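Local coordinates for UPF0234 protein XC_3703 (Xanthomonas campestris pv. campestris, PDB 5B7W) that binds the second messenger cyclic di-GMP to regulate virulence and biofilm formation and, without it, promotes binding of a transcriptional regulator to its target genes, at residues V119-N124 against L128-K133. Numbering follows the deposited sequence.
Sequences VEAQIN and LRVTGK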
# COMPACT_ATOMS: atom_id res chain seq x y z
N VAL A 119 -10.19 24.00 3.90
CA VAL A 119 -8.89 23.71 3.32
C VAL A 119 -8.99 23.84 1.81
O VAL A 119 -10.06 23.73 1.21
CB VAL A 119 -8.37 22.31 3.71
CG1 VAL A 119 -8.16 22.22 5.21
CG2 VAL A 119 -9.33 21.23 3.23
N GLU A 120 -7.83 24.09 1.19
CA GLU A 120 -7.69 24.09 -0.25
C GLU A 120 -6.68 23.02 -0.63
O GLU A 120 -5.54 23.03 -0.14
CB GLU A 120 -7.24 25.46 -0.76
CG GLU A 120 -7.40 25.65 -2.26
CD GLU A 120 -7.21 27.09 -2.70
OE1 GLU A 120 -7.43 27.38 -3.90
OE2 GLU A 120 -6.85 27.93 -1.85
N ALA A 121 -7.09 22.09 -1.49
CA ALA A 121 -6.27 20.96 -1.88
C ALA A 121 -5.77 21.14 -3.30
O ALA A 121 -6.51 21.61 -4.18
CB ALA A 121 -7.06 19.65 -1.76
N GLN A 122 -4.52 20.77 -3.53
CA GLN A 122 -3.91 20.89 -4.85
C GLN A 122 -3.04 19.66 -5.10
O GLN A 122 -2.25 19.27 -4.24
CB GLN A 122 -3.06 22.16 -4.97
CG GLN A 122 -2.26 22.26 -6.25
CD GLN A 122 -2.09 23.69 -6.72
OE1 GLN A 122 -1.72 24.57 -5.95
NE2 GLN A 122 -2.35 23.92 -8.00
N ILE A 123 -3.20 19.06 -6.27
CA ILE A 123 -2.37 17.92 -6.64
C ILE A 123 -1.00 18.42 -7.07
O ILE A 123 -0.88 19.44 -7.75
CB ILE A 123 -3.05 17.07 -7.74
CG1 ILE A 123 -2.87 17.70 -9.12
CG2 ILE A 123 -4.54 16.91 -7.44
CD1 ILE A 123 -3.33 16.82 -10.26
N ASN A 124 0.04 17.73 -6.62
CA ASN A 124 1.42 18.05 -6.99
C ASN A 124 2.12 16.73 -7.24
O ASN A 124 2.62 16.09 -6.31
CB ASN A 124 2.12 18.86 -5.90
CG ASN A 124 1.49 20.23 -5.69
OD1 ASN A 124 0.85 20.48 -4.67
ND2 ASN A 124 1.65 21.12 -6.67
N LEU A 128 -0.78 15.09 -2.63
CA LEU A 128 -1.83 16.09 -2.48
C LEU A 128 -1.42 17.06 -1.38
O LEU A 128 -1.34 16.67 -0.21
CB LEU A 128 -3.18 15.44 -2.17
CG LEU A 128 -4.37 16.40 -2.08
CD1 LEU A 128 -4.71 16.96 -3.46
CD2 LEU A 128 -5.58 15.72 -1.45
N ARG A 129 -1.16 18.31 -1.75
CA ARG A 129 -0.85 19.34 -0.76
C ARG A 129 -2.14 20.03 -0.33
O ARG A 129 -2.93 20.48 -1.16
CB ARG A 129 0.13 20.37 -1.31
CG ARG A 129 0.56 21.38 -0.26
CD ARG A 129 1.67 22.29 -0.75
NE ARG A 129 2.90 21.56 -1.02
CZ ARG A 129 3.71 21.06 -0.09
NH1 ARG A 129 4.81 20.42 -0.45
NH2 ARG A 129 3.43 21.21 1.20
N VAL A 130 -2.34 20.10 0.98
CA VAL A 130 -3.53 20.70 1.58
C VAL A 130 -3.12 21.98 2.29
O VAL A 130 -2.18 21.97 3.10
CB VAL A 130 -4.21 19.72 2.55
CG1 VAL A 130 -5.41 20.37 3.21
CG2 VAL A 130 -4.62 18.45 1.82
N THR A 131 -3.81 23.07 1.98
CA THR A 131 -3.53 24.37 2.57
C THR A 131 -4.77 24.89 3.29
O THR A 131 -5.90 24.73 2.80
CB THR A 131 -3.08 25.39 1.52
OG1 THR A 131 -4.19 25.75 0.68
CG2 THR A 131 -1.97 24.82 0.66
N GLY A 132 -4.56 25.50 4.45
CA GLY A 132 -5.63 26.11 5.21
C GLY A 132 -5.12 27.35 5.92
O GLY A 132 -3.91 27.56 6.03
N LYS A 133 -6.06 28.17 6.39
CA LYS A 133 -5.66 29.42 7.04
C LYS A 133 -5.05 29.18 8.41
O LYS A 133 -4.19 29.95 8.84
CB LYS A 133 -6.85 30.39 7.13
CG LYS A 133 -8.20 29.84 7.60
CD LYS A 133 -8.29 29.74 9.11
CE LYS A 133 -9.71 29.48 9.58
NZ LYS A 133 -9.72 28.91 10.96
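Val119 and Val130 pack against each other on the apolar face of a β-hairpin, CB of Val119 lying 3.6 Å from CG1 of Val130. Farther along this face, CD1 of Leu128 does most of the touching. With CG anti to the backbone N (chi1 -176°) and the second torsion turned to 69°, Leu128 brings CD1 over the partner strand, where it meets Ala121 CB and Ile123 CG2, each at 4.0 Å, and rests on the backbone of Gln122.

Two antiparallel hydrogen-bonded pairs, Glu120 with Thr131 and Gln122 with Arg129, join the strands. The first is the tighter: Glu120 N reaches Thr131 O at 2.6 Å and Thr131 N reaches Glu120 O at 2.7 Å. Thr131 OG1 also donates to Glu120 O (3.1 Å), so two donors grip this carbonyl from opposite faces of its plane.

Beyond this bond the polar face is looser. The extended, exposed Glu120 side chain touches Thr131 through its CB alone, while the exposed Gln122 bends away at its end. Arg129 instead carries its guanidinium across the sheet to a salt bridge with Asp5 and a hydrogen bond with Asn158.

The pair belongs to the four-stranded sheet of RRM-like domain I. Strand 119-124 forms one edge, strand 127-132 pairs on with strand 3-7, and helix 102-114 covers Ala121 and Leu128 on the apolar face.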